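Local coordinates for membrane protein (Acinetobacter baumannii AB307-0294, PDB 5DL5) that forms a beta-barrel of the OprD porin family in the outer membrane and probably lets small solutes, perhaps including antibiotics, pass through, at residues T36-T40 against T50-A54; L187-W193 against Y208-N214; L318-Y322 against S333-Q337. All blocks are in the same frame, centred on the assembly; numbering follows the deposited sequence.

Contact 1: residues T36-T40 against T50-A54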
loop_
_atom_site.group_PDB
_atom_site.type_symbol
_atom_site.label_atom_id
_atom_site.label_comp_id
_atom_site.label_asym_id
_atom_site.label_seq_id
_atom_site.Cartn_x
_atom_site.Cartn_y
_atom_site.Cartn_z
ATOM N N THR A 36 7.307 2.975 -16.395
ATOM C CA THR A 36 8.490 2.151 -16.596
ATOM C C THR A 36 9.100 1.944 -15.196
ATOM O O THR A 36 9.417 2.922 -14.479
ATOM C CB THR A 36 9.512 2.875 -17.488
ATOM O OG1 THR A 36 8.865 3.542 -18.573
ATOM C CG2 THR A 36 10.579 1.952 -18.010
ATOM N N GLY A 37 9.365 0.698 -14.854
ATOM C CA GLY A 37 10.053 0.411 -13.567
ATOM C C GLY A 37 11.258 -0.504 -13.587
ATOM O O GLY A 37 11.449 -1.332 -14.459
ATOM N N TYR A 38 12.046 -0.345 -12.542
ATOM C CA TYR A 38 13.317 -0.979 -12.315
ATOM C C TYR A 38 13.395 -1.170 -10.817
ATOM O O TYR A 38 13.270 -0.157 -10.079
ATOM C CB TYR A 38 14.346 0.044 -12.680
ATOM C CG TYR A 38 15.786 -0.368 -12.514
ATOM C CD1 TYR A 38 16.447 -0.238 -11.294
ATOM C CD2 TYR A 38 16.525 -0.823 -13.598
ATOM C CE1 TYR A 38 17.782 -0.596 -11.148
ATOM C CE2 TYR A 38 17.865 -1.196 -13.453
ATOM C CZ TYR A 38 18.467 -1.075 -12.214
ATOM O OH TYR A 38 19.773 -1.459 -12.100
ATOM N N LEU A 39 13.605 -2.402 -10.346
ATOM C CA LEU A 39 13.786 -2.657 -8.936
ATOM C C LEU A 39 14.815 -3.779 -8.820
ATOM O O LEU A 39 14.636 -4.874 -9.358
ATOM C CB LEU A 39 12.446 -3.059 -8.297
ATOM C CG LEU A 39 12.330 -3.132 -6.769
ATOM C CD1 LEU A 39 10.825 -3.107 -6.269
ATOM C CD2 LEU A 39 13.136 -4.260 -6.192
ATOM N N THR A 40 15.901 -3.491 -8.129
ATOM C CA THR A 40 16.925 -4.478 -7.862
ATOM C C THR A 40 17.267 -4.513 -6.367
ATOM O O THR A 40 17.354 -3.475 -5.680
ATOM C CB THR A 40 18.260 -4.131 -8.626
ATOM O OG1 THR A 40 18.840 -2.952 -8.071
ATOM C CG2 THR A 40 18.051 -3.922 -10.157
ATOM N N THR A 50 17.720 -9.998 -6.706
ATOM C CA THR A 50 16.595 -9.867 -7.582
ATOM C C THR A 50 16.864 -8.617 -8.454
ATOM O O THR A 50 17.551 -7.642 -8.053
ATOM C CB THR A 50 15.268 -9.826 -6.867
ATOM O OG1 THR A 50 15.317 -8.777 -5.900
ATOM C CG2 THR A 50 14.833 -11.257 -6.238
ATOM N N SER A 51 16.361 -8.701 -9.671
ATOM C CA SER A 51 16.325 -7.562 -10.631
ATOM C C SER A 51 15.129 -7.707 -11.549
ATOM O O SER A 51 14.962 -8.759 -12.196
ATOM C CB SER A 51 17.608 -7.532 -11.461
ATOM O OG SER A 51 17.430 -6.539 -12.516
ATOM N N SER A 52 14.284 -6.681 -11.586
ATOM C CA SER A 52 13.046 -6.684 -12.287
ATOM C C SER A 52 12.951 -5.390 -13.067
ATOM O O SER A 52 13.000 -4.305 -12.477
ATOM C CB SER A 52 11.811 -6.852 -11.359
ATOM O OG SER A 52 11.930 -8.085 -10.611
ATOM N N VAL A 53 12.769 -5.495 -14.405
ATOM C CA VAL A 53 12.591 -4.298 -15.254
ATOM C C VAL A 53 11.417 -4.556 -16.188
ATOM O O VAL A 53 11.325 -5.683 -16.782
ATOM C CB VAL A 53 13.835 -3.907 -16.074
ATOM C CG1 VAL A 53 13.641 -2.519 -16.686
ATOM C CG2 VAL A 53 15.126 -3.946 -15.250
ATOM N N ALA A 54 10.508 -3.539 -16.306
ATOM C CA ALA A 54 9.247 -3.669 -17.005
ATOM C C ALA A 54 8.564 -2.330 -17.376
ATOM O O ALA A 54 8.974 -1.269 -16.876
ATOM C CB ALA A 54 8.307 -4.578 -16.200
HETATM O O HOH W 1 13.076 -7.135 -8.383
#
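Thr40, Leu39 and Ala54 give up the most surface where strand 36-40 runs antiparallel to strand 50-54. Thr40 faces Ser51 in a non-hydrogen-bonded pair, where the main chains come close: its CA lies 3.2 Å from Thr50 O, as a CA-H...O contact. Its methyl, CG2, lies anti to the carbonyl carbon and beside the backbone N (OG1 chi1 68°), a torsion that turns it across to the partner strand, where it lies 3.6 Å from Ser51 OG. A beta-branched residue suits an extended strand, and here its methyl makes a van der Waals contact with the serine side chain. Leu39 and Ser52 form the next pair, joined by two bonds: Leu39 N to Ser52 O and Ser52 N to Leu39 O. Leu39 O also accepts a hydrogen bond from a water at 2.9 Å, and that water lies 2.7 Å from Ser52 OG, which is bonded as well to Gly91 N; the small hydroxyl thus ties the hairpin to a neighbouring loop. This is a beta hairpin in the wall of a porin barrel, with strand 416-428 on the far side of strand 36-40, closing the barrel. Leu39, Ser52, Gly37 and Ala54 lie on its inward face, and Leu39 packs there on Asn92 and Arg141. Ala54 pairs with Gly37 through Gly37 N to Ala54 O (2.8 Å) and Ala54 N to Gly37 O (3.0 Å); Gly37 has no side chain and Ala54 a single methyl, so little rises from this pair. On the outward face the Tyr38 ring meets Val53 obliquely, CD2 at 3.8 Å from CG2.

Contact 2: residues L187-W193 against Y208-N214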
loop_
_atom_site.group_PDB
_atom_site.type_symbol
_atom_site.label_atom_id
_atom_site.label_comp_id
_atom_site.label_asym_id
_atom_site.label_seq_id
_atom_site.Cartn_x
_atom_site.Cartn_y
_atom_site.Cartn_z
ATOM N N LEU A 187 -8.836 -15.171 -2.477
ATOM C CA LEU A 187 -9.658 -14.681 -1.376
ATOM C C LEU A 187 -10.937 -15.521 -1.182
ATOM O O LEU A 187 -11.670 -15.823 -2.176
ATOM C CB LEU A 187 -10.011 -13.252 -1.762
ATOM C CG LEU A 187 -10.753 -12.462 -0.672
ATOM C CD1 LEU A 187 -10.208 -12.471 0.783
ATOM C CD2 LEU A 187 -11.018 -11.070 -1.181
ATOM N N ASP A 188 -11.314 -15.805 0.036
ATOM C CA ASP A 188 -12.643 -16.409 0.324
ATOM C C ASP A 188 -13.701 -15.227 0.408
ATOM O O ASP A 188 -14.422 -15.002 -0.516
ATOM C CB ASP A 188 -12.569 -17.278 1.594
ATOM C CG ASP A 188 -13.912 -18.085 1.864
ATOM O OD1 ASP A 188 -14.919 -17.836 1.192
ATOM O OD2 ASP A 188 -13.959 -18.933 2.793
ATOM N N ARG A 189 -13.729 -14.412 1.478
ATOM C CA ARG A 189 -14.756 -13.355 1.605
ATOM C C ARG A 189 -14.144 -12.354 2.550
ATOM O O ARG A 189 -14.017 -12.644 3.768
ATOM C CB ARG A 189 -16.075 -13.910 2.245
ATOM C CG ARG A 189 -17.226 -12.910 2.351
ATOM C CD ARG A 189 -18.454 -13.414 3.077
ATOM N NE ARG A 189 -18.098 -13.634 4.488
ATOM C CZ ARG A 189 -18.754 -14.453 5.299
ATOM N NH1 ARG A 189 -19.858 -15.097 4.894
ATOM N NH2 ARG A 189 -18.305 -14.681 6.514
ATOM N N ALA A 190 -13.944 -11.175 2.062
ATOM C CA ALA A 190 -13.563 -10.068 2.914
ATOM C C ALA A 190 -14.692 -9.032 3.075
ATOM O O ALA A 190 -15.129 -8.471 2.070
ATOM C CB ALA A 190 -12.315 -9.398 2.320
ATOM N N ILE A 191 -15.166 -8.797 4.307
ATOM C CA ILE A 191 -16.186 -7.842 4.594
ATOM C C ILE A 191 -15.430 -6.658 5.250
ATOM O O ILE A 191 -14.658 -6.893 6.195
ATOM C CB ILE A 191 -17.246 -8.390 5.560
ATOM C CG1 ILE A 191 -18.171 -9.583 5.055
ATOM C CG2 ILE A 191 -18.190 -7.319 6.039
ATOM C CD1 ILE A 191 -18.152 -9.679 3.649
ATOM N N VAL A 192 -15.730 -5.445 4.816
ATOM C CA VAL A 192 -15.056 -4.251 5.277
ATOM C C VAL A 192 -16.063 -3.174 5.616
ATOM O O VAL A 192 -17.178 -3.114 5.054
ATOM C CB VAL A 192 -14.016 -3.660 4.278
ATOM C CG1 VAL A 192 -12.880 -4.609 4.098
ATOM C CG2 VAL A 192 -14.608 -3.255 2.944
ATOM N N TRP A 193 -15.740 -2.345 6.600
ATOM C CA TRP A 193 -16.576 -1.200 6.926
ATOM C C TRP A 193 -15.695 -0.167 7.556
ATOM O O TRP A 193 -14.550 -0.495 8.036
ATOM C CB TRP A 193 -17.764 -1.639 7.875
ATOM C CG TRP A 193 -17.243 -2.236 9.204
ATOM C CD1 TRP A 193 -17.058 -1.536 10.417
ATOM C CD2 TRP A 193 -16.769 -3.581 9.455
ATOM N NE1 TRP A 193 -16.463 -2.336 11.308
ATOM C CE2 TRP A 193 -16.233 -3.577 10.758
ATOM C CE3 TRP A 193 -16.611 -4.731 8.647
ATOM C CZ2 TRP A 193 -15.667 -4.751 11.358
ATOM C CZ3 TRP A 193 -16.031 -5.844 9.167
ATOM C CH2 TRP A 193 -15.584 -5.880 10.546
ATOM N N TYR A 208 -11.650 1.789 10.742
ATOM C CA TYR A 208 -12.072 0.828 9.734
ATOM C C TYR A 208 -11.935 -0.579 10.334
ATOM O O TYR A 208 -11.105 -0.814 11.188
ATOM C CB TYR A 208 -11.138 0.902 8.491
ATOM C CG TYR A 208 -11.268 2.113 7.672
ATOM C CD1 TYR A 208 -10.504 3.219 7.942
ATOM C CD2 TYR A 208 -12.172 2.171 6.639
ATOM C CE1 TYR A 208 -10.647 4.408 7.203
ATOM C CE2 TYR A 208 -12.348 3.328 5.857
ATOM C CZ TYR A 208 -11.556 4.438 6.158
ATOM O OH TYR A 208 -11.667 5.608 5.473
ATOM N N GLY A 209 -12.722 -1.491 9.815
ATOM C CA GLY A 209 -12.756 -2.891 10.182
ATOM C C GLY A 209 -12.716 -3.801 8.953
ATOM O O GLY A 209 -13.271 -3.452 7.852
ATOM N N LEU A 210 -12.087 -4.962 9.135
ATOM C CA LEU A 210 -12.054 -5.993 8.145
ATOM C C LEU A 210 -12.385 -7.293 8.870
ATOM O O LEU A 210 -11.739 -7.651 9.873
ATOM C CB LEU A 210 -10.680 -6.159 7.489
ATOM C CG LEU A 210 -10.409 -7.407 6.665
ATOM C CD1 LEU A 210 -11.218 -7.571 5.377
ATOM C CD2 LEU A 210 -8.972 -7.446 6.265
ATOM N N ASP A 211 -13.288 -8.065 8.265
ATOM C CA ASP A 211 -13.438 -9.477 8.645
ATOM C C ASP A 211 -13.327 -10.348 7.409
ATOM O O ASP A 211 -14.236 -10.298 6.513
ATOM C CB ASP A 211 -14.785 -9.665 9.338
ATOM C CG ASP A 211 -15.025 -11.141 9.779
ATOM O OD1 ASP A 211 -14.746 -12.052 9.044
ATOM O OD2 ASP A 211 -15.468 -11.419 10.866
ATOM N N SER A 212 -12.286 -11.179 7.377
ATOM C CA SER A 212 -12.001 -11.972 6.222
ATOM C C SER A 212 -12.068 -13.377 6.653
ATOM O O SER A 212 -11.287 -13.806 7.514
ATOM C CB SER A 212 -10.653 -11.697 5.727
ATOM O OG SER A 212 -10.382 -12.457 4.504
ATOM N N LYS A 213 -12.946 -14.117 6.002
ATOM C CA LYS A 213 -13.427 -15.434 6.492
ATOM C C LYS A 213 -12.262 -16.434 6.451
ATOM O O LYS A 213 -11.479 -16.501 5.510
ATOM C CB LYS A 213 -14.673 -15.927 5.673
ATOM C CG LYS A 213 -15.090 -17.443 5.875
ATOM C CD LYS A 213 -16.381 -17.839 5.171
ATOM C CE LYS A 213 -16.995 -19.216 5.584
ATOM N NZ LYS A 213 -18.258 -19.217 6.415
ATOM N N ASN A 214 -12.123 -17.163 7.549
ATOM C CA ASN A 214 -11.048 -18.103 7.739
ATOM C C ASN A 214 -9.671 -17.542 7.737
ATOM O O ASN A 214 -8.710 -18.324 7.582
ATOM C CB ASN A 214 -11.149 -19.232 6.693
ATOM C CG ASN A 214 -12.428 -20.038 6.880
ATOM O OD1 ASN A 214 -12.848 -20.267 8.015
ATOM N ND2 ASN A 214 -13.099 -20.340 5.820
HETATM O O HOH W 2 -11.390 -14.731 3.397
HETATM O O HOH W 3 -16.079 -12.462 6.101
#
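This is an antiparallel hairpin contact in the barrel wall, between residues 187-193 and 208-214. Ile191 and Asp211 exchange two main-chain bonds, as do Trp193 and Gly209, and Lys213 N reaches Arg189 O at 2.9 Å to extend the ladder. On the outward face the indole of Trp193 folds back across the neighbouring strand. Its CG sits between the backbone N and the carbonyl carbon (chi1 60°), which swings the ring over Gly209: CA of Gly209 stands 3.9 Å from the centroid of the six-membered ring of Trp193, 23° off its normal, a CH-pi contact. Because glycine has no side chain, the ring can lie directly on the main chain, the arrangement called aromatic rescue of glycine in beta sheets. Trp193 CZ3 then ends against Asp211 CB at 4.0 Å. On the inward face an aliphatic patch forms: Leu210 CD1 meets Val192 CG1 at 3.6 Å and Ala190 CB at 3.7 Å, while Val192 and Leu210 also touch Leu132 and Val134, respectively, of the chain folded inside the barrel. Toward the open end of the hairpin, one water takes the N-H of Arg189, donates to Lys213 O and lies 2.7 Å from Ser212 OG. A second, in the guanidinium plane, accepts from Arg189 NE at 2.8 Å. Lys213 lays its CD over one guanidinium face, 3.9 Å from NH2 of Arg189, a pose that a crystal neighbour may influence.

Contact 3: residues L318-Y322 against S333-Q337. With C8E ((hydroxyethyloxy)tri(ethyloxy)octane), chain B.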
loop_
_atom_site.group_PDB
_atom_site.type_symbol
_atom_site.label_atom_id
_atom_site.label_comp_id
_atom_site.label_asym_id
_atom_site.label_seq_id
_atom_site.Cartn_x
_atom_site.Cartn_y
_atom_site.Cartn_z
ATOM N N LEU A 318 1.350 3.091 8.159
ATOM C CA LEU A 318 2.191 3.406 9.324
ATOM C C LEU A 318 3.483 4.101 8.787
ATOM O O LEU A 318 3.824 3.908 7.623
ATOM C CB LEU A 318 2.595 2.103 9.992
ATOM C CG LEU A 318 1.436 1.338 10.640
ATOM C CD1 LEU A 318 1.888 -0.027 11.090
ATOM C CD2 LEU A 318 0.876 2.036 11.821
ATOM N N PRO A 319 4.149 4.881 9.604
ATOM C CA PRO A 319 5.272 5.767 9.089
ATOM C C PRO A 319 6.594 5.039 8.902
ATOM O O PRO A 319 7.414 5.399 8.101
ATOM C CB PRO A 319 5.385 6.808 10.238
ATOM C CG PRO A 319 4.968 6.121 11.511
ATOM C CD PRO A 319 3.788 5.242 11.010
ATOM N N ASN A 320 6.862 3.982 9.651
ATOM C CA ASN A 320 8.214 3.350 9.606
ATOM C C ASN A 320 8.133 2.175 8.668
ATOM O O ASN A 320 8.142 0.974 9.061
ATOM C CB ASN A 320 8.738 2.915 10.932
ATOM C CG ASN A 320 8.976 4.082 11.895
ATOM O OD1 ASN A 320 8.798 5.249 11.554
ATOM N ND2 ASN A 320 9.327 3.750 13.128
ATOM N N SER A 321 8.156 2.542 7.395
ATOM C CA SER A 321 7.786 1.648 6.317
ATOM C C SER A 321 8.440 2.137 5.032
ATOM O O SER A 321 8.001 3.135 4.477
ATOM C CB SER A 321 6.260 1.654 6.059
ATOM O OG SER A 321 5.966 0.575 5.127
ATOM N N TYR A 322 9.487 1.455 4.620
ATOM C CA TYR A 322 10.248 1.775 3.389
ATOM C C TYR A 322 10.522 0.457 2.706
ATOM O O TYR A 322 9.588 -0.155 2.282
ATOM C CB TYR A 322 11.562 2.587 3.688
ATOM C CG TYR A 322 11.284 3.994 4.256
ATOM C CD1 TYR A 322 10.912 5.049 3.393
ATOM C CD2 TYR A 322 11.296 4.234 5.642
ATOM C CE1 TYR A 322 10.563 6.305 3.888
ATOM C CE2 TYR A 322 10.959 5.477 6.156
ATOM C CZ TYR A 322 10.686 6.532 5.271
ATOM O OH TYR A 322 10.419 7.776 5.769
ATOM N N SER A 333 10.483 0.548 16.858
ATOM C CA SER A 333 11.381 1.227 15.940
ATOM C C SER A 333 11.212 2.752 15.998
ATOM O O SER A 333 10.182 3.285 16.468
ATOM C CB SER A 333 11.118 0.740 14.474
ATOM O OG SER A 333 9.764 0.958 14.091
ATOM N N ALA A 334 12.258 3.447 15.566
ATOM C CA ALA A 334 12.323 4.896 15.662
ATOM C C ALA A 334 12.919 5.420 14.373
ATOM O O ALA A 334 13.839 4.807 13.834
ATOM C CB ALA A 334 13.181 5.319 16.835
ATOM N N GLN A 335 12.350 6.516 13.885
ATOM C CA GLN A 335 12.744 7.099 12.675
ATOM C C GLN A 335 12.987 8.587 12.817
ATOM O O GLN A 335 12.228 9.294 13.456
ATOM C CB GLN A 335 11.608 6.925 11.637
ATOM C CG GLN A 335 11.732 7.790 10.386
ATOM C CD GLN A 335 10.711 7.573 9.236
ATOM O OE1 GLN A 335 10.921 8.089 8.154
ATOM N NE2 GLN A 335 9.593 6.810 9.483
ATOM N N ILE A 336 13.950 9.041 12.057
ATOM C CA ILE A 336 14.088 10.455 11.713
ATOM C C ILE A 336 14.099 10.614 10.185
ATOM O O ILE A 336 14.748 9.853 9.501
ATOM C CB ILE A 336 15.361 11.058 12.323
ATOM C CG1 ILE A 336 15.523 12.525 11.849
ATOM C CG2 ILE A 336 16.586 10.303 11.848
ATOM C CD1 ILE A 336 16.370 13.266 12.803
ATOM N N GLN A 337 13.411 11.641 9.686
ATOM C CA GLN A 337 13.188 11.818 8.243
ATOM C C GLN A 337 13.402 13.255 7.939
ATOM O O GLN A 337 12.968 14.140 8.701
ATOM C CB GLN A 337 11.738 11.406 7.812
ATOM C CG GLN A 337 11.461 11.587 6.278
ATOM C CD GLN A 337 9.985 11.576 6.009
ATOM O OE1 GLN A 337 9.335 12.474 6.383
ATOM N NE2 GLN A 337 9.456 10.487 5.525
HETATM C C6 C8E B . 7.434 -14.529 -5.420
HETATM C C7 C8E B . 8.494 -13.453 -5.792
HETATM C C8 C8E B . 9.817 -13.488 -4.991
HETATM O O9 C8E B . 10.421 -12.169 -4.728
HETATM C C10 C8E B . 10.541 -12.029 -3.317
HETATM C C11 C8E B . 9.223 -11.494 -2.729
HETATM O O12 C8E B . 9.420 -10.892 -1.468
HETATM C C13 C8E B . 10.259 -9.728 -1.418
HETATM C C14 C8E B . 9.433 -8.472 -1.500
HETATM O O15 C8E B . 9.720 -7.512 -0.486
HETATM C C16 C8E B . 9.644 -7.907 0.891
HETATM C C17 C8E B . 9.166 -6.652 1.619
HETATM O O18 C8E B . 9.642 -5.523 0.824
HETATM C C19 C8E B . 8.746 -4.404 0.765
HETATM C C20 C8E B . 9.439 -3.267 0.034
HETATM O O21 C8E B . 8.826 -1.947 0.096
#
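Gln335 meets the loop 318-322 with both ends of its amide. Its NE2 donates to Asn320 OD1 at 2.7 Å and to Pro319 O at 2.9 Å. Both acceptors lie close to the glutamine's amide plane, so its two N-H bonds are both used and the group is held against rotation; Pro319 O, by contrast, is approached from well above its own carbonyl plane. Gln335 OE1 meets Tyr322 OH at the edge of the phenol ring; the hydroxyl donates, although the separation of 2.5 Å is very short and its exact value doubtful. Tyr322 OH in turn accepts a bond from Gln337 NE2 at 2.9 Å. Gln335 runs out nearly straight, its CG opposite the backbone N (chi1 166°), and this reach spans the distance from wall to loop. Asn320 runs past it in the opposite direction, and its ND2 gives a nearly straight bond to Ser333 OG (3.0 Å, 172°), so that a short amide serves two wall residues. The arrangement is a loop folded into a porin barrel and stitched by side chains to the inner face of strand 333-337, rather than added to the sheet. Asn320 is the centre of an inverse gamma turn, closed by a weak bond from Ser321 N to Pro319 O, and Gln296 OE1 of the adjoining strand takes the Asn320 N-H. The Tyr322 ring is placed by Ala356, Val358 and Phe378, and Gln337 OE1 by Asn339. Beyond the loop, the terminal hydroxyl O21 of the detergent C8E donates to Tyr322 O at 2.9 Å.

The three contacts sample one barrel at three separate places, none touching another. Contacts 1 and 2 are hairpins of the wall on opposite sides of the chain's centre, their centres 32 Å apart; contact 3 instead fastens an inward-folded loop to the wall. Contact 3 comes nearest to contact 1, with about 9 Å between closest atoms, against about 12 Å to contact 2. A C8E detergent spans the gap between contacts 1 and 3: hydrogen-bonded to Tyr322 at one end, it also bonds Arg420, Arg41 and Asn92, and passes about 5 Å from the side chain of Thr50. The lumen can thus take an elongated molecule, consistent with a channel for solutes.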